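Local structure of hypothetical protein SO2946 (Shewanella oneidensis, 2A5Z) at residues S151-E156 with V199-D204; A216-A221 with A226-K231. The protein is of unknown function but binds magnesium and, having a jelly-roll fold with a carbohydrate-binding module, probably recognises a carbohydrate. All coordinates share one frame; numbering follows the deposited sequence.

Interaction 1 (S151-E156 with V199-D204); sequences SGLIIE and VTLYSD
In the core of the jelly-roll, Leu153 of one antiparallel sheet packs on Val199 and Leu201 of the sheet that faces it. Leu153 stands on strand 153-156, part of the large curled sheet, whereas Val199 and Leu201 belong to strand 197-203 of the six-stranded sheet. No hydrogen bond joins the two segments; each finds its backbone partners within its own sheet, and what meets between them is hydrocarbon. Leu153 carries most of the interface from its side. Its first bond starts toward the opposing strand, bringing its CB to 4.0 Å from Val199 CB, and the two side chains run askew of one another. With CG anti to the backbone N (chi1 -169°), the leucine reaches along strand 197-203 and divides its methyls between two residues: CD1 lies 4.1 Å from Val199 CG2, and CD2 comes to 4.0 Å from Leu201 CD1. This second pair of side chains meets nearly at right angles, methyl against methyl. Val199 and Leu201, two residues apart on one strand, both point toward the other sheet, while Thr200 between them points away. The layer continues around them: Leu153 also touches Cys187 and Tyr210, and Val199 touches Phe189 and Tyr212, so that the strands flanking 197-203 in its sheet help enclose the same apolar centre. Just before strand 153-156 the chain turns a corner at Gly152, whose backbone angles (146°/-146°) are ones that glycine adopts readily. Here Val199 packs on main chain as well as on side chain. Its rotation sets CG1 beside its own backbone N and brings that methyl to the main chain opposite, 3.7 Å from Gly152 C and only 3.3 Å from Leu153 N.

Interaction 2 (A216-A221 with A226-K231); sequences AAMFRA and AHIGFK
Ala226 CB is the meeting point of the loop 216-221 with the strand that follows it. The methyl group of Ala221 lies 3.8 Å from it, CB to CB. The ring of Phe219 approaches the same carbon obliquely, with CE2 3.9 Å from Ala226 CB. A first torsion of 164° turns this ring away from the backbone N, and its outer atoms CE2 and CZ reach the alanine, although the Phe219 CB sets out neither toward nor away from the strand. Farther along, a looser apolar touch joins selenomethionine Met218 SE to Ile228 CD1 at 4.4 Å. Between Ala226 and Ile228, His227 points away from the loop. Its ND1 donates a bond local to the strand, 2.7 Å to Ala226 O (N-H...O 154°); the oxygen lies close to the imidazole plane, but the donor is tilted 32° from the carbonyl plane. His227 NE2 bonds to Ser69 OG. The loop has its own anchors: Phe219 O accepts a bond from Ser140 OG, and Arg220 forms salt bridges with Asp195 and Asp222. Met218 and Ile228 both rest on Phe189 of strand 184-191 in the six-stranded sheet, and strand 226-228 itself pairs antiparallel with strand 140-142 in the large sheet.

How the interactions relate
Followed from the N terminus, the chain passes through strand 153-156, runs through the 159-166, 169-178 and 184-191 strands, and reaches 197-203, where interaction 1 closes a long excursion of 42 intervening residues. Interaction 2 opens only afterwards, beyond strand 208-213: it closes a short loop of four intervening residues and seats its 216-221 arm on strand 226-228 of the large sheet. The two are therefore in series, neither nested nor crossed, with centres about 14 Å apart. They nevertheless abut, since Ser151 OG lies 3.2 Å from Met218 CB. Interaction 1 ties the two facing sheets together, and both contacts reach the large sheet.

Interaction 1 (S151-E156 with V199-D204)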
ATOM      1  N   SER C 151      20.362   6.217  18.145  1.00 19.37           N
ATOM      2  CA  SER C 151      20.129   5.698  19.475  1.00 20.44           C
ATOM      3  C   SER C 151      19.402   4.348  19.380  1.00 19.71           C
ATOM      4  O   SER C 151      18.355   4.239  18.736  1.00 19.82           O
ATOM      5  CB  SER C 151      19.341   6.737  20.288  1.00 19.95           C
ATOM      6  OG  SER C 151      18.492   6.113  21.216  1.00 24.99           O
ATOM      7  N   GLY C 152      19.979   3.317  19.992  1.00 19.45           N
ATOM      8  CA  GLY C 152      19.383   1.980  19.964  1.00 18.70           C
ATOM      9  C   GLY C 152      20.458   0.915  19.950  1.00 18.38           C
ATOM     10  O   GLY C 152      21.505   1.086  20.574  1.00 18.64           O
ATOM     11  N   LEU C 153      20.202  -0.199  19.268  1.00 17.92           N
ATOM     12  CA  LEU C 153      21.258  -1.185  19.048  1.00 17.79           C
ATOM     13  C   LEU C 153      22.052  -0.788  17.811  1.00 17.57           C
ATOM     14  O   LEU C 153      21.518  -0.746  16.700  1.00 17.76           O
ATOM     15  CB  LEU C 153      20.711  -2.603  18.893  1.00 17.63           C
ATOM     16  CG  LEU C 153      21.802  -3.691  18.941  1.00 18.49           C
ATOM     17  CD1 LEU C 153      22.158  -4.059  20.387  1.00 17.52           C
ATOM     18  CD2 LEU C 153      21.386  -4.929  18.158  1.00 17.51           C
ATOM     19  N   ILE C 154      23.323  -0.477  18.022  1.00 17.24           N
ATOM     20  CA  ILE C 154      24.200  -0.053  16.945  1.00 17.01           C
ATOM     21  C   ILE C 154      25.136  -1.206  16.589  1.00 17.49           C
ATOM     22  O   ILE C 154      25.635  -1.901  17.465  1.00 17.64           O
ATOM     23  CB  ILE C 154      25.007   1.213  17.347  1.00 17.15           C
ATOM     24  CG1 ILE C 154      24.057   2.383  17.645  1.00 15.86           C
ATOM     25  CG2 ILE C 154      26.033   1.599  16.253  1.00 15.92           C
ATOM     26  CD1 ILE C 154      24.640   3.417  18.621  1.00 15.94           C
ATOM     27  N   ILE C 155      25.352  -1.421  15.298  1.00 17.72           N
ATOM     28  CA  ILE C 155      26.270  -2.453  14.851  1.00 17.69           C
ATOM     29  C   ILE C 155      27.323  -1.807  13.963  1.00 17.83           C
ATOM     30  O   ILE C 155      27.014  -1.347  12.870  1.00 17.78           O
ATOM     31  CB  ILE C 155      25.529  -3.597  14.099  1.00 17.96           C
ATOM     32  CG1 ILE C 155      24.473  -4.248  15.017  1.00 18.28           C
ATOM     33  CG2 ILE C 155      26.537  -4.628  13.543  1.00 16.86           C
ATOM     34  CD1 ILE C 155      23.484  -5.167  14.314  1.00 17.56           C
ATOM     35  N   GLU C 156      28.558  -1.749  14.457  1.00 18.18           N
ATOM     36  CA  GLU C 156      29.697  -1.289  13.663  1.00 18.71           C
ATOM     37  C   GLU C 156      30.630  -2.464  13.413  1.00 18.22           C
ATOM     38  O   GLU C 156      31.131  -3.078  14.359  1.00 17.76           O
ATOM     39  CB  GLU C 156      30.453  -0.166  14.372  1.00 18.61           C
ATOM     40  CG  GLU C 156      29.596   1.052  14.655  1.00 20.33           C
ATOM     41  CD  GLU C 156      30.355   2.170  15.342  1.00 20.08           C
ATOM     42  OE1 GLU C 156      31.265   1.884  16.153  1.00 22.65           O
ATOM     43  OE2 GLU C 156      30.029   3.342  15.074  1.00 23.16           O
ATOM     44  N   VAL C 199      17.195  -1.992  24.409  1.00 17.36           N
ATOM     45  CA  VAL C 199      17.364  -2.867  23.243  1.00 17.57           C
ATOM     46  C   VAL C 199      17.762  -4.266  23.681  1.00 17.36           C
ATOM     47  O   VAL C 199      18.551  -4.436  24.617  1.00 17.03           O
ATOM     48  CB  VAL C 199      18.397  -2.349  22.189  1.00 17.40           C
ATOM     49  CG1 VAL C 199      17.807  -1.204  21.374  1.00 18.46           C
ATOM     50  CG2 VAL C 199      19.712  -1.946  22.843  1.00 17.31           C
ATOM     51  N   THR C 200      17.204  -5.261  23.004  1.00 17.12           N
ATOM     52  CA  THR C 200      17.538  -6.650  23.281  1.00 17.23           C
ATOM     53  C   THR C 200      17.829  -7.365  21.980  1.00 17.01           C
ATOM     54  O   THR C 200      17.032  -7.301  21.037  1.00 16.99           O
ATOM     55  CB  THR C 200      16.407  -7.365  24.041  1.00 17.07           C
ATOM     56  OG1 THR C 200      16.100  -6.621  25.222  1.00 17.61           O
ATOM     57  CG2 THR C 200      16.822  -8.778  24.440  1.00 17.77           C
ATOM     58  N   LEU C 201      18.982  -8.024  21.934  1.00 16.78           N
ATOM     59  CA  LEU C 201      19.365  -8.868  20.809  1.00 16.74           C
ATOM     60  C   LEU C 201      19.142 -10.346  21.155  1.00 16.97           C
ATOM     61  O   LEU C 201      19.492 -10.801  22.247  1.00 16.96           O
ATOM     62  CB  LEU C 201      20.829  -8.616  20.441  1.00 16.76           C
ATOM     63  CG  LEU C 201      21.473  -9.401  19.307  1.00 17.20           C
ATOM     64  CD1 LEU C 201      21.045  -8.869  17.927  1.00 16.64           C
ATOM     65  CD2 LEU C 201      22.990  -9.360  19.478  1.00 17.89           C
ATOM     66  N   TYR C 202      18.531 -11.076  20.225  1.00 17.02           N
ATOM     67  CA  TYR C 202      18.230 -12.489  20.395  1.00 16.80           C
ATOM     68  C   TYR C 202      18.851 -13.296  19.260  1.00 17.23           C
ATOM     69  O   TYR C 202      19.159 -12.762  18.181  1.00 17.23           O
ATOM     70  CB  TYR C 202      16.716 -12.746  20.376  1.00 16.77           C
ATOM     71  CG  TYR C 202      15.868 -11.867  21.270  1.00 15.77           C
ATOM     72  CD1 TYR C 202      15.426 -12.328  22.515  1.00 17.05           C
ATOM     73  CD2 TYR C 202      15.475 -10.594  20.859  1.00 16.29           C
ATOM     74  CE1 TYR C 202      14.618 -11.536  23.339  1.00 16.58           C
ATOM     75  CE2 TYR C 202      14.674  -9.780  21.679  1.00 17.16           C
ATOM     76  CZ  TYR C 202      14.251 -10.262  22.916  1.00 16.56           C
ATOM     77  OH  TYR C 202      13.473  -9.471  23.726  1.00 15.74           O
ATOM     78  N   SER C 203      19.006 -14.593  19.500  1.00 17.60           N
ATOM     79  CA  SER C 203      19.333 -15.530  18.433  1.00 18.16           C
ATOM     80  C   SER C 203      18.081 -15.746  17.575  1.00 18.57           C
ATOM     81  O   SER C 203      16.983 -15.285  17.928  1.00 18.10           O
ATOM     82  CB  SER C 203      19.781 -16.859  19.036  1.00 18.00           C
ATOM     83  OG  SER C 203      18.661 -17.547  19.561  1.00 19.23           O
ATOM     84  N   ASP C 204      18.235 -16.464  16.464  1.00 19.02           N
ATOM     85  CA  ASP C 204      17.109 -16.743  15.565  1.00 19.51           C
ATOM     86  C   ASP C 204      16.020 -17.629  16.197  1.00 19.65           C
ATOM     87  O   ASP C 204      14.913 -17.722  15.667  1.00 19.98           O
ATOM     88  CB  ASP C 204      17.604 -17.357  14.248  1.00 19.71           C
ATOM     89  CG  ASP C 204      16.646 -17.111  13.091  1.00 20.15           C
ATOM     90  OD1 ASP C 204      15.841 -16.153  13.165  1.00 20.93           O
ATOM     91  OD2 ASP C 204      16.715 -17.863  12.091  1.00 20.31           O
TER

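Interaction 2 (A216-A221 with A226-K231)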
ATOM      1  N   ALA C 216      20.428   7.915  29.571  1.00 20.54           N
ATOM      2  CA  ALA C 216      19.856   9.146  29.056  1.00 20.62           C
ATOM      3  C   ALA C 216      18.751   8.851  28.043  1.00 20.69           C
ATOM      4  O   ALA C 216      18.632   7.722  27.550  1.00 20.61           O
ATOM      5  CB  ALA C 216      20.939   9.998  28.434  1.00 20.99           C
ATOM      6  N   ALA C 217      17.951   9.873  27.735  1.00 20.31           N
ATOM      7  CA  ALA C 217      16.873   9.749  26.756  1.00 19.70           C
ATOM      8  C   ALA C 217      17.430   9.512  25.352  1.00 19.40           C
ATOM      9  O   ALA C 217      18.509  10.007  25.013  1.00 19.47           O
ATOM     10  CB  ALA C 217      15.998  10.983  26.776  1.00 19.89           C
HETATM   11  N   MSE C 218      16.684   8.755  24.546  1.00 18.51           N
HETATM   12  CA  MSE C 218      17.045   8.484  23.157  1.00 17.31           C
HETATM   13  C   MSE C 218      17.212   9.764  22.330  1.00 18.01           C
HETATM   14  O   MSE C 218      16.668  10.827  22.692  1.00 18.16           O
HETATM   15  CB  MSE C 218      15.991   7.565  22.512  1.00 17.89           C
HETATM   16  CG  MSE C 218      14.662   8.243  22.107  1.00 16.85           C
HETATM   17 SE   MSE C 218      13.474   7.135  21.285  1.00 13.41          SE
HETATM   18  CE  MSE C 218      12.933   6.162  22.684  1.00 13.73           C
ATOM     19  N   PHE C 219      17.963   9.670  21.229  1.00 17.87           N
ATOM     20  CA  PHE C 219      17.915  10.708  20.200  1.00 17.78           C
ATOM     21  C   PHE C 219      16.497  10.791  19.622  1.00 17.99           C
ATOM     22  O   PHE C 219      15.911   9.776  19.238  1.00 17.52           O
ATOM     23  CB  PHE C 219      18.916  10.456  19.053  1.00 17.72           C
ATOM     24  CG  PHE C 219      18.630  11.291  17.819  1.00 17.57           C
ATOM     25  CD1 PHE C 219      18.728  12.685  17.866  1.00 17.84           C
ATOM     26  CD2 PHE C 219      18.223  10.687  16.629  1.00 18.04           C
ATOM     27  CE1 PHE C 219      18.436  13.465  16.747  1.00 16.65           C
ATOM     28  CE2 PHE C 219      17.937  11.452  15.494  1.00 17.57           C
ATOM     29  CZ  PHE C 219      18.041  12.846  15.553  1.00 17.80           C
ATOM     30  N   ARG C 220      15.969  12.008  19.547  1.00 18.30           N
ATOM     31  CA  ARG C 220      14.637  12.235  19.019  1.00 18.56           C
ATOM     32  C   ARG C 220      14.601  13.525  18.216  1.00 18.78           C
ATOM     33  O   ARG C 220      15.119  14.540  18.652  1.00 18.97           O
ATOM     34  CB  ARG C 220      13.606  12.292  20.151  1.00 18.45           C
ATOM     35  CG  ARG C 220      12.183  12.588  19.670  1.00 18.45           C
ATOM     36  CD  ARG C 220      11.168  12.659  20.815  1.00 18.72           C
ATOM     37  NE  ARG C 220      10.766  11.331  21.298  1.00 18.96           N
ATOM     38  CZ  ARG C 220       9.808  10.579  20.754  1.00 18.55           C
ATOM     39  NH1 ARG C 220       9.134  10.991  19.689  1.00 16.98           N
ATOM     40  NH2 ARG C 220       9.522   9.404  21.283  1.00 18.91           N
ATOM     41  N   ALA C 221      14.002  13.454  17.030  1.00 19.04           N
ATOM     42  CA  ALA C 221      13.592  14.634  16.273  1.00 19.20           C
ATOM     43  C   ALA C 221      12.210  14.338  15.724  1.00 19.32           C
ATOM     44  O   ALA C 221      12.024  13.373  14.965  1.00 19.65           O
ATOM     45  CB  ALA C 221      14.574  14.945  15.155  1.00 18.93           C
ATOM     46  N   ALA C 226      14.555  12.835  10.878  1.00 18.45           N
ATOM     47  CA  ALA C 226      14.821  11.574  11.561  1.00 18.25           C
ATOM     48  C   ALA C 226      13.746  10.530  11.248  1.00 18.18           C
ATOM     49  O   ALA C 226      12.684  10.862  10.730  1.00 17.71           O
ATOM     50  CB  ALA C 226      14.937  11.803  13.062  1.00 18.15           C
ATOM     51  N   HIS C 227      14.056   9.266  11.541  1.00 18.09           N
ATOM     52  CA  HIS C 227      13.094   8.170  11.500  1.00 18.47           C
ATOM     53  C   HIS C 227      13.456   7.193  12.609  1.00 18.35           C
ATOM     54  O   HIS C 227      14.568   7.250  13.141  1.00 18.32           O
ATOM     55  CB  HIS C 227      13.152   7.448  10.150  1.00 18.79           C
ATOM     56  CG  HIS C 227      12.029   7.783   9.218  1.00 19.37           C
ATOM     57  ND1 HIS C 227      11.627   9.077   8.960  1.00 19.99           N
ATOM     58  CD2 HIS C 227      11.243   6.988   8.451  1.00 19.21           C
ATOM     59  CE1 HIS C 227      10.637   9.065   8.085  1.00 19.01           C
ATOM     60  NE2 HIS C 227      10.383   7.810   7.762  1.00 19.10           N
ATOM     61  N   ILE C 228      12.525   6.310  12.958  1.00 17.93           N
ATOM     62  CA  ILE C 228      12.789   5.229  13.914  1.00 17.83           C
ATOM     63  C   ILE C 228      12.514   3.862  13.265  1.00 18.06           C
ATOM     64  O   ILE C 228      11.485   3.672  12.620  1.00 18.36           O
ATOM     65  CB  ILE C 228      12.036   5.443  15.289  1.00 18.10           C
ATOM     66  CG1 ILE C 228      12.426   4.367  16.317  1.00 18.29           C
ATOM     67  CG2 ILE C 228      10.495   5.595  15.107  1.00 17.21           C
ATOM     68  CD1 ILE C 228      12.177   4.780  17.774  1.00 17.33           C
ATOM     69  N   GLY C 229      13.461   2.933  13.395  1.00 17.61           N
ATOM     70  CA  GLY C 229      13.329   1.619  12.778  1.00 17.55           C
ATOM     71  C   GLY C 229      14.662   0.935  12.522  1.00 17.50           C
ATOM     72  O   GLY C 229      15.469   0.769  13.435  1.00 17.67           O
ATOM     73  N   PHE C 230      14.887   0.548  11.269  1.00 17.29           N
ATOM     74  CA  PHE C 230      16.111  -0.133  10.847  1.00 16.86           C
ATOM     75  C   PHE C 230      16.813   0.700   9.787  1.00 17.00           C
ATOM     76  O   PHE C 230      16.183   1.143   8.821  1.00 16.82           O
ATOM     77  CB  PHE C 230      15.763  -1.523  10.282  1.00 16.80           C
ATOM     78  CG  PHE C 230      16.879  -2.183   9.496  1.00 16.71           C
ATOM     79  CD1 PHE C 230      17.851  -2.941  10.138  1.00 16.95           C
ATOM     80  CD2 PHE C 230      16.938  -2.063   8.105  1.00 17.85           C
ATOM     81  CE1 PHE C 230      18.876  -3.564   9.410  1.00 16.88           C
ATOM     82  CE2 PHE C 230      17.965  -2.692   7.364  1.00 18.36           C
ATOM     83  CZ  PHE C 230      18.929  -3.443   8.027  1.00 16.15           C
ATOM     84  N   LYS C 231      18.112   0.917   9.969  1.00 16.50           N
ATOM     85  CA  LYS C 231      18.910   1.592   8.960  1.00 16.41           C
ATOM     86  C   LYS C 231      20.266   0.911   8.837  1.00 16.62           C
ATOM     87  O   LYS C 231      20.948   0.705   9.837  1.00 16.88           O
ATOM     88  CB  LYS C 231      19.095   3.075   9.308  1.00 16.24           C
ATOM     89  CG  LYS C 231      19.762   3.896   8.204  1.00 16.68           C
ATOM     90  CD  LYS C 231      20.000   5.329   8.643  1.00 15.88           C
ATOM     91  CE  LYS C 231      20.685   6.109   7.544  1.00 16.67           C
ATOM     92  NZ  LYS C 231      21.259   7.395   8.016  1.00 17.19           N
TER